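Local coordinates for cytosolic iron-sulfur protein assembly protein 1 (Saccharomyces cerevisiae, PDB 2HES) that acts late in cytosolic iron-sulfur protein assembly as an essential seven-bladed WD40 propeller required for maturation of extramitochondrial Fe/S proteins, at residues S9-K14 against D318-F323; W66-S71 against V113-D118; L149-Q154 against T176-K181. One frame throughout, in Å; residues are numbered along the deposited sequence.

Contact 1. Residues S9-K14 against D318-F323; sequences SLKLYK and DGIVNF
L10 and V321 form an antiparallel hydrogen-bonded pair. L10 N to V321 O and V321 N to L10 O both measure 2.9 Å. S9 with N322 and K11 with I320 flank them as non-hydrogen-bonded pairs, and the N-to-C directions of strands 9-11 and 320-323 are 166° apart. Beyond the K11-I320 pair, G319 O takes two N-H groups. L12 N comes almost in line with the C=O at 2.9 Å from G319 O. Y13 N meets the same oxygen on a lone pair, and this bond is longer, 3.2 Å from Y13 N to G319 O. G319 has a positive phi, and a side chain there would run into Y13 O.

This pairing is the closure of the WD40 beta-propeller. Strand 5-11, from the start of the chain, is an outer strand of the last blade and lies beside strand 320-325.

At the turn a lysine meets backbone carbonyls. K11 is extended until its last torsion bends (chi4 72°), which brings NZ within 3.1 Å of Y13 O, a hydrogen bond in the carbonyl plane. NZ also lies 2.7 Å from D318 O. The D318 carboxylate bonds to H293, and Y13 OH bonds to T29 and K35.

Apolar contacts flank the backbone. K11 and I320 cross at about a right angle, with K11 CB against I320 CG1. On the face that carries L10 and V321, L10 CB sits at the edge of the F323 ring, 4.2 Å from CE2. L12 CD1 touches V321 CG2 at 3.8 Å.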
loop_
_atom_site.group_PDB
_atom_site.type_symbol
_atom_site.label_atom_id
_atom_site.label_comp_id
_atom_site.label_asym_id
_atom_site.label_seq_id
_atom_site.Cartn_x
_atom_site.Cartn_y
_atom_site.Cartn_z
ATOM N N SER A 9 20.259 -3.656 7.153
ATOM C CA SER A 9 19.864 -4.402 5.946
ATOM C C SER A 9 19.516 -5.881 6.198
ATOM O O SER A 9 20.360 -6.699 6.617
ATOM C CB SER A 9 20.922 -4.271 4.848
ATOM O OG SER A 9 20.618 -5.086 3.728
ATOM N N LEU A 10 18.273 -6.247 5.930
ATOM C CA LEU A 10 17.804 -7.558 6.333
ATOM C C LEU A 10 17.390 -8.452 5.178
ATOM O O LEU A 10 16.341 -8.245 4.574
ATOM C CB LEU A 10 16.669 -7.399 7.361
ATOM C CG LEU A 10 16.295 -8.537 8.310
ATOM C CD1 LEU A 10 17.428 -8.768 9.298
ATOM C CD2 LEU A 10 15.042 -8.166 9.067
ATOM N N LYS A 11 18.188 -9.479 4.872
ATOM C CA LYS A 11 17.807 -10.372 3.801
ATOM C C LYS A 11 16.845 -11.433 4.319
ATOM O O LYS A 11 17.183 -12.180 5.252
ATOM C CB LYS A 11 19.013 -11.037 3.117
ATOM C CG LYS A 11 18.595 -11.790 1.856
ATOM C CD LYS A 11 19.766 -12.334 1.085
ATOM C CE LYS A 11 19.286 -13.129 -0.100
ATOM N NZ LYS A 11 18.728 -12.297 -1.182
ATOM N N LEU A 12 15.686 -11.521 3.669
ATOM C CA LEU A 12 14.589 -12.412 4.068
ATOM C C LEU A 12 14.262 -13.544 3.101
ATOM O O LEU A 12 13.858 -14.635 3.533
ATOM C CB LEU A 12 13.315 -11.589 4.300
ATOM C CG LEU A 12 13.250 -10.561 5.432
ATOM C CD1 LEU A 12 11.898 -9.829 5.342
ATOM C CD2 LEU A 12 13.403 -11.190 6.785
ATOM N N TYR A 13 14.357 -13.284 1.800
ATOM C CA TYR A 13 14.062 -14.268 0.769
ATOM C C TYR A 13 15.147 -14.170 -0.282
ATOM O O TYR A 13 15.967 -13.239 -0.238
ATOM C CB TYR A 13 12.747 -13.960 0.047
ATOM C CG TYR A 13 11.525 -13.766 0.897
ATOM C CD1 TYR A 13 10.611 -14.798 1.082
ATOM C CD2 TYR A 13 11.255 -12.519 1.489
ATOM C CE1 TYR A 13 9.460 -14.605 1.861
ATOM C CE2 TYR A 13 10.110 -12.326 2.269
ATOM C CZ TYR A 13 9.225 -13.357 2.432
ATOM O OH TYR A 13 8.103 -13.122 3.194
ATOM N N LYS A 14 15.109 -15.097 -1.238
ATOM C CA LYS A 14 15.933 -15.008 -2.450
ATOM C C LYS A 14 15.112 -14.535 -3.659
ATOM O O LYS A 14 15.657 -14.403 -4.766
ATOM C CB LYS A 14 16.613 -16.350 -2.777
ATOM C CG LYS A 14 17.642 -16.838 -1.756
ATOM C CD LYS A 14 18.885 -17.454 -2.437
ATOM C CE LYS A 14 18.571 -18.615 -3.385
ATOM N NZ LYS A 14 18.545 -18.200 -4.831
ATOM N N ASP A 318 15.703 -8.061 -4.641
ATOM C CA ASP A 318 16.800 -8.898 -4.081
ATOM C C ASP A 318 16.414 -9.626 -2.797
ATOM O O ASP A 318 17.268 -10.280 -2.160
ATOM C CB ASP A 318 18.040 -8.047 -3.798
ATOM C CG ASP A 318 17.706 -6.744 -3.107
ATOM O OD1 ASP A 318 16.495 -6.469 -2.944
ATOM O OD2 ASP A 318 18.632 -5.976 -2.750
ATOM N N GLY A 319 15.162 -9.479 -2.369
ATOM C CA GLY A 319 14.685 -10.206 -1.178
ATOM C C GLY A 319 15.124 -9.588 0.137
ATOM O O GLY A 319 15.029 -10.217 1.200
ATOM N N ILE A 320 15.565 -8.336 0.077
ATOM C CA ILE A 320 16.041 -7.610 1.222
ATOM C C ILE A 320 15.039 -6.535 1.643
ATOM O O ILE A 320 14.428 -5.871 0.792
ATOM C CB ILE A 320 17.452 -6.965 0.918
ATOM C CG1 ILE A 320 18.508 -8.069 0.747
ATOM C CG2 ILE A 320 17.857 -5.948 1.960
ATOM C CD1 ILE A 320 19.957 -7.553 0.753
ATOM N N VAL A 321 14.876 -6.363 2.942
ATOM C CA VAL A 321 14.264 -5.148 3.468
ATOM C C VAL A 321 15.359 -4.264 4.031
ATOM O O VAL A 321 16.025 -4.618 5.025
ATOM C CB VAL A 321 13.208 -5.422 4.581
ATOM C CG1 VAL A 321 12.661 -4.118 5.110
ATOM C CG2 VAL A 321 12.101 -6.278 4.050
ATOM N N ASN A 322 15.589 -3.125 3.387
ATOM C CA ASN A 322 16.492 -2.144 3.969
ATOM C C ASN A 322 15.744 -1.157 4.855
ATOM O O ASN A 322 14.657 -0.672 4.503
ATOM C CB ASN A 322 17.268 -1.412 2.863
ATOM C CG ASN A 322 18.231 -2.311 2.133
ATOM O OD1 ASN A 322 18.174 -2.457 0.900
ATOM N ND2 ASN A 322 19.134 -2.918 2.881
ATOM N N PHE A 323 16.333 -0.854 6.002
ATOM C CA PHE A 323 15.770 0.084 6.949
ATOM C C PHE A 323 16.666 1.288 6.963
ATOM O O PHE A 323 17.883 1.152 7.168
ATOM C CB PHE A 323 15.704 -0.507 8.356
ATOM C CG PHE A 323 14.781 -1.665 8.474
ATOM C CD1 PHE A 323 13.431 -1.460 8.763
ATOM C CD2 PHE A 323 15.251 -2.964 8.281
ATOM C CE1 PHE A 323 12.565 -2.544 8.864
ATOM C CE2 PHE A 323 14.394 -4.059 8.387
ATOM C CZ PHE A 323 13.048 -3.845 8.682
#

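Contact 2. Residues W66-S71 against V113-D118; sequences WRPHTS and VAWSND
R67 and W115 face each other with their CA atoms 5.8 Å apart, where a type II turn from R67 to T70 meets the end of strand 110-115. The W115 indole is the main surface. R67 CA stands over its five-membered ring, 3.5 Å from the centroid and only 2° off the normal, a CH-pi contact. R67 CB lies over the same face. CG is anti to the backbone N (chi1 -177°), which puts it above the rim atom CE3 of W115, at 3.7 Å. The guanidinium leads away, and its NH1 bonds to E138 O. W66 O comes within 3.2 Å of W115 CD1. The indole is held by NE1, which hydrogen-bonds to A65 O.

P68 packs next to the stem of the indole. Its CD is 3.5 Å from W115 CB, and its CB is 3.5 Å from N117 OD1. S116 O touches the proline ring too.

The contact joins two neighbouring blades of the propeller, WD 2 and WD 3. W115 projects from strand 110-115 and also packs on L72 and A74 of strand 72-77 and on L122 of strand 121-126.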
loop_
_atom_site.group_PDB
_atom_site.type_symbol
_atom_site.label_atom_id
_atom_site.label_comp_id
_atom_site.label_asym_id
_atom_site.label_seq_id
_atom_site.Cartn_x
_atom_site.Cartn_y
_atom_site.Cartn_z
ATOM N N TRP A 66 -1.980 -5.510 8.044
ATOM C CA TRP A 66 -2.443 -5.687 9.410
ATOM C C TRP A 66 -3.782 -4.983 9.612
ATOM O O TRP A 66 -3.977 -3.828 9.178
ATOM C CB TRP A 66 -1.451 -5.060 10.372
ATOM C CG TRP A 66 -0.140 -5.746 10.482
ATOM C CD1 TRP A 66 1.020 -5.350 9.916
ATOM C CD2 TRP A 66 0.161 -6.939 11.228
ATOM N NE1 TRP A 66 2.047 -6.204 10.257
ATOM C CE2 TRP A 66 1.548 -7.189 11.071
ATOM C CE3 TRP A 66 -0.594 -7.803 12.024
ATOM C CZ2 TRP A 66 2.193 -8.279 11.674
ATOM C CZ3 TRP A 66 0.049 -8.888 12.634
ATOM C CH2 TRP A 66 1.424 -9.111 12.460
ATOM N N ARG A 67 -4.684 -5.644 10.332
ATOM C CA ARG A 67 -5.868 -4.939 10.782
ATOM C C ARG A 67 -5.394 -3.877 11.800
ATOM O O ARG A 67 -4.801 -4.220 12.829
ATOM C CB ARG A 67 -6.867 -5.917 11.391
ATOM C CG ARG A 67 -8.168 -5.245 11.815
ATOM C CD ARG A 67 -9.004 -6.175 12.680
ATOM N NE ARG A 67 -8.310 -6.447 13.938
ATOM C CZ ARG A 67 -8.841 -7.075 14.981
ATOM N NH1 ARG A 67 -10.091 -7.504 14.931
ATOM N NH2 ARG A 67 -8.099 -7.289 16.075
ATOM N N PRO A 68 -5.608 -2.578 11.500
ATOM C CA PRO A 68 -4.850 -1.495 12.196
ATOM C C PRO A 68 -4.816 -1.536 13.734
ATOM O O PRO A 68 -5.795 -1.949 14.375
ATOM C CB PRO A 68 -5.534 -0.227 11.700
ATOM C CG PRO A 68 -6.016 -0.627 10.319
ATOM C CD PRO A 68 -6.524 -2.026 10.482
ATOM N N HIS A 69 -3.675 -1.111 14.295
ATOM C CA HIS A 69 -3.392 -1.122 15.743
ATOM C C HIS A 69 -3.688 -2.458 16.445
ATOM O O HIS A 69 -3.908 -2.495 17.663
ATOM C CB HIS A 69 -4.085 0.057 16.460
ATOM C CG HIS A 69 -3.832 1.388 15.815
ATOM N ND1 HIS A 69 -2.618 1.725 15.248
ATOM C CD2 HIS A 69 -4.640 2.463 15.638
ATOM C CE1 HIS A 69 -2.691 2.949 14.754
ATOM N NE2 HIS A 69 -3.904 3.423 14.984
ATOM N N THR A 70 -3.676 -3.542 15.670
ATOM C CA THR A 70 -3.957 -4.897 16.161
ATOM C C THR A 70 -2.860 -5.869 15.703
ATOM O O THR A 70 -1.887 -5.462 15.003
ATOM C CB THR A 70 -5.355 -5.404 15.678
ATOM O OG1 THR A 70 -5.826 -6.464 16.515
ATOM C CG2 THR A 70 -5.296 -5.954 14.296
ATOM N N SER A 71 -3.005 -7.138 16.089
ATOM C CA SER A 71 -2.121 -8.194 15.580
ATOM C C SER A 71 -2.827 -9.307 14.781
ATOM O O SER A 71 -2.406 -10.471 14.802
ATOM C CB SER A 71 -1.231 -8.772 16.697
ATOM O OG SER A 71 -1.970 -9.014 17.883
ATOM N N VAL A 113 -4.498 -6.108 -0.611
ATOM C CA VAL A 113 -5.443 -6.152 0.535
ATOM C C VAL A 113 -5.216 -4.931 1.398
ATOM O O VAL A 113 -4.060 -4.479 1.570
ATOM C CB VAL A 113 -5.323 -7.464 1.391
ATOM C CG1 VAL A 113 -5.556 -8.705 0.537
ATOM C CG2 VAL A 113 -3.955 -7.589 2.033
ATOM N N ALA A 114 -6.283 -4.405 1.995
ATOM C CA ALA A 114 -6.153 -3.214 2.822
ATOM C C ALA A 114 -7.365 -3.111 3.727
ATOM O O ALA A 114 -8.509 -3.379 3.272
ATOM C CB ALA A 114 -6.034 -1.949 1.969
ATOM N N TRP A 115 -7.110 -2.661 4.961
ATOM C CA TRP A 115 -8.156 -2.553 5.985
ATOM C C TRP A 115 -8.582 -1.091 6.212
ATOM O O TRP A 115 -7.743 -0.163 6.215
ATOM C CB TRP A 115 -7.634 -3.028 7.337
ATOM C CG TRP A 115 -7.268 -4.435 7.416
ATOM C CD1 TRP A 115 -6.072 -5.010 7.093
ATOM C CD2 TRP A 115 -8.122 -5.488 7.879
ATOM N NE1 TRP A 115 -6.134 -6.378 7.348
ATOM C CE2 TRP A 115 -7.389 -6.683 7.814
ATOM C CE3 TRP A 115 -9.440 -5.521 8.354
ATOM C CZ2 TRP A 115 -7.930 -7.916 8.198
ATOM C CZ3 TRP A 115 -9.989 -6.751 8.730
ATOM C CH2 TRP A 115 -9.229 -7.926 8.640
ATOM N N SER A 116 -9.864 -0.883 6.498
ATOM C CA SER A 116 -10.313 0.423 7.002
ATOM C C SER A 116 -9.760 0.639 8.403
ATOM O O SER A 116 -9.494 -0.332 9.093
ATOM C CB SER A 116 -11.839 0.477 7.010
ATOM O OG SER A 116 -12.365 -0.581 7.809
ATOM N N ASN A 117 -9.570 1.901 8.827
ATOM C CA ASN A 117 -8.986 2.146 10.154
ATOM C C ASN A 117 -9.885 1.775 11.323
ATOM O O ASN A 117 -9.376 1.511 12.394
ATOM C CB ASN A 117 -8.438 3.568 10.337
ATOM C CG ASN A 117 -7.666 3.737 11.677
ATOM O OD1 ASN A 117 -6.675 3.024 11.951
ATOM N ND2 ASN A 117 -8.123 4.677 12.512
ATOM N N ASP A 118 -11.200 1.666 11.113
ATOM C CA ASP A 118 -12.057 1.090 12.194
ATOM C C ASP A 118 -11.923 -0.454 12.355
ATOM O O ASP A 118 -12.448 -1.041 13.320
ATOM C CB ASP A 118 -13.525 1.521 12.065
ATOM C CG ASP A 118 -14.235 0.990 10.801
ATOM O OD1 ASP A 118 -13.726 0.109 10.079
ATOM O OD2 ASP A 118 -15.373 1.474 10.522
#

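Contact 3. Residues L149-Q154 against T176-K181; sequences LQEHSQ and TVRIWK
L149 lies over a face of the W180 indole, at the end of strand 144-149. Its CB is 4.0 Å from the centroid of the six-membered ring, a CH-pi contact, and both methyls reach CE3. The loop that follows carries the His of a WD40 structural tetrad. H152 and W180 both hydrogen-bond to S170, and H152 also bonds to D174.

E151 is next. Its CG meets the edge of the indole, 3.6 Å from W180 CH2. Its CB sits over a face of the R178 guanidinium, 3.5 Å from NH1. The charged groups stay apart, with E151 OE1 5.0 Å from R178 NH1.

H152 has R178 alongside. The R178 chain, extended from CG to NE, slides past the ring in the opposite direction, with CD over the centre of one face at 3.8 Å from the ring centroid. The guanidinium stands nearly perpendicular to the imidazole, with 87° between the planes. An alanine in place of R178 would probably open a gap over that imidazole face and leave E151 CB without its flat partner. H152 CD2 lies at the edge of the indole.

T176 OG1 lies at the edge of the imidazole, near its plane, 3.4 Å from H152 CE1, and bonds to D174 OD1, while D174 OD2 bonds to H152 ND1.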
loop_
_atom_site.group_PDB
_atom_site.type_symbol
_atom_site.label_atom_id
_atom_site.label_comp_id
_atom_site.label_asym_id
_atom_site.label_seq_id
_atom_site.Cartn_x
_atom_site.Cartn_y
_atom_site.Cartn_z
ATOM N N LEU A 149 -17.040 -4.229 -6.711
ATOM C CA LEU A 149 -16.930 -2.903 -7.314
ATOM C C LEU A 149 -16.155 -3.027 -8.612
ATOM O O LEU A 149 -14.939 -3.306 -8.606
ATOM C CB LEU A 149 -16.189 -1.983 -6.370
ATOM C CG LEU A 149 -16.938 -1.737 -5.072
ATOM C CD1 LEU A 149 -16.015 -1.101 -4.079
ATOM C CD2 LEU A 149 -18.213 -0.877 -5.384
ATOM N N GLN A 150 -16.895 -2.887 -9.707
ATOM C CA GLN A 150 -16.365 -3.189 -11.045
ATOM C C GLN A 150 -16.519 -1.966 -11.923
ATOM O O GLN A 150 -17.473 -1.858 -12.696
ATOM C CB GLN A 150 -17.120 -4.408 -11.618
ATOM C CG GLN A 150 -16.972 -5.653 -10.768
ATOM C CD GLN A 150 -17.518 -6.889 -11.446
ATOM O OE1 GLN A 150 -18.524 -7.450 -11.011
ATOM N NE2 GLN A 150 -16.875 -7.304 -12.538
ATOM N N GLU A 151 -15.589 -1.018 -11.800
ATOM C CA GLU A 151 -15.607 0.165 -12.678
ATOM C C GLU A 151 -14.321 0.372 -13.453
ATOM O O GLU A 151 -14.346 0.944 -14.573
ATOM C CB GLU A 151 -15.977 1.442 -11.919
ATOM C CG GLU A 151 -17.310 1.372 -11.121
ATOM C CD GLU A 151 -18.533 0.983 -11.960
ATOM O OE1 GLU A 151 -18.723 1.517 -13.081
ATOM O OE2 GLU A 151 -19.326 0.144 -11.477
ATOM N N HIS A 152 -13.209 -0.089 -12.879
ATOM C CA HIS A 152 -11.906 -0.042 -13.548
ATOM C C HIS A 152 -12.059 -0.845 -14.834
ATOM O O HIS A 152 -12.884 -1.765 -14.907
ATOM C CB HIS A 152 -10.755 -0.590 -12.668
ATOM C CG HIS A 152 -10.268 0.402 -11.651
ATOM N ND1 HIS A 152 -9.646 1.583 -12.007
ATOM C CD2 HIS A 152 -10.331 0.401 -10.296
ATOM C CE1 HIS A 152 -9.345 2.262 -10.907
ATOM N NE2 HIS A 152 -9.763 1.580 -9.864
ATOM N N SER A 153 -11.310 -0.457 -15.846
ATOM C CA SER A 153 -11.368 -1.175 -17.121
ATOM C C SER A 153 -10.185 -2.100 -17.338
ATOM O O SER A 153 -10.131 -2.806 -18.386
ATOM C CB SER A 153 -11.479 -0.172 -18.274
ATOM O OG SER A 153 -10.283 0.581 -18.363
ATOM N N GLN A 154 -9.226 -2.072 -16.414
ATOM C CA GLN A 154 -8.036 -2.957 -16.399
ATOM C C GLN A 154 -7.671 -3.412 -14.988
ATOM O O GLN A 154 -8.274 -2.926 -13.996
ATOM C CB GLN A 154 -6.807 -2.297 -17.063
ATOM C CG GLN A 154 -6.973 -1.919 -18.530
ATOM C CD GLN A 154 -7.082 -3.120 -19.455
ATOM O OE1 GLN A 154 -6.380 -4.141 -19.298
ATOM N NE2 GLN A 154 -7.966 -3.004 -20.440
ATOM N N THR A 176 -5.910 5.146 -14.067
ATOM C CA THR A 176 -6.696 5.952 -13.108
ATOM C C THR A 176 -6.554 5.495 -11.661
ATOM O O THR A 176 -6.079 4.390 -11.362
ATOM C CB THR A 176 -8.189 6.004 -13.454
ATOM O OG1 THR A 176 -8.816 4.739 -13.128
ATOM C CG2 THR A 176 -8.384 6.337 -14.939
ATOM N N VAL A 177 -6.814 6.446 -10.764
ATOM C CA VAL A 177 -7.146 6.134 -9.375
ATOM C C VAL A 177 -8.671 6.365 -9.250
ATOM O O VAL A 177 -9.191 7.365 -9.756
ATOM C CB VAL A 177 -6.391 7.051 -8.391
ATOM C CG1 VAL A 177 -6.918 6.824 -6.949
ATOM C CG2 VAL A 177 -4.888 6.817 -8.477
ATOM N N ARG A 178 -9.381 5.449 -8.570
ATOM C CA ARG A 178 -10.790 5.649 -8.270
ATOM C C ARG A 178 -10.959 5.781 -6.768
ATOM O O ARG A 178 -10.262 5.115 -5.992
ATOM C CB ARG A 178 -11.685 4.523 -8.817
ATOM C CG ARG A 178 -11.893 4.703 -10.322
ATOM C CD ARG A 178 -12.841 3.653 -10.867
ATOM N NE ARG A 178 -12.986 3.846 -12.292
ATOM C CZ ARG A 178 -14.019 4.375 -12.915
ATOM N NH1 ARG A 178 -15.097 4.786 -12.249
ATOM N NH2 ARG A 178 -13.941 4.499 -14.246
ATOM N N ILE A 179 -11.885 6.643 -6.386
ATOM C CA ILE A 179 -12.208 6.864 -4.964
ATOM C C ILE A 179 -13.565 6.263 -4.740
ATOM O O ILE A 179 -14.503 6.514 -5.528
ATOM C CB ILE A 179 -12.217 8.418 -4.621
ATOM C CG1 ILE A 179 -10.921 9.136 -5.008
ATOM C CG2 ILE A 179 -12.552 8.627 -3.104
ATOM C CD1 ILE A 179 -9.687 8.556 -4.331
ATOM N N TRP A 180 -13.718 5.517 -3.639
ATOM C CA TRP A 180 -14.943 4.812 -3.371
ATOM C C TRP A 180 -15.411 5.188 -1.978
ATOM O O TRP A 180 -14.582 5.318 -1.059
ATOM C CB TRP A 180 -14.678 3.316 -3.372
ATOM C CG TRP A 180 -13.981 2.853 -4.608
ATOM C CD1 TRP A 180 -12.629 2.791 -4.775
ATOM C CD2 TRP A 180 -14.571 2.275 -5.791
ATOM N NE1 TRP A 180 -12.336 2.261 -6.030
ATOM C CE2 TRP A 180 -13.504 1.939 -6.663
ATOM C CE3 TRP A 180 -15.905 2.046 -6.221
ATOM C CZ2 TRP A 180 -13.717 1.371 -7.951
ATOM C CZ3 TRP A 180 -16.119 1.517 -7.505
ATOM C CH2 TRP A 180 -15.005 1.172 -8.352
ATOM N N LYS A 181 -16.720 5.334 -1.835
ATOM C CA LYS A 181 -17.317 5.799 -0.573
ATOM C C LYS A 181 -18.643 5.076 -0.417
ATOM O O LYS A 181 -19.231 4.731 -1.424
ATOM C CB LYS A 181 -17.632 7.279 -0.754
ATOM C CG LYS A 181 -18.332 7.896 0.397
ATOM C CD LYS A 181 -18.335 9.393 0.195
ATOM C CE LYS A 181 -19.009 10.053 1.398
ATOM N NZ LYS A 181 -18.709 11.491 1.520
#

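Overall arrangement
All three contacts belong to one seven-bladed propeller, but each lies in a different part of it. Contact 1 joins the two ends of the chain, and the residues of contacts 2 and 3 fall between its segments. Contact 2 ends in sequence before contact 3 begins. Contact 2 bridges two adjacent blades. Contact 3 ties an outer strand of one blade, 144-149, and its following loop to strand 177-183 of the next. The sheet from 110-115 to 144-149 takes part in both. Centres of contacts 2 and 3 are about 21 Å apart. Contacts 1 and 3 lie on opposite sides of the chain's centre, about 33 Å between centres. Together they combine ring closure with blade-to-blade packing.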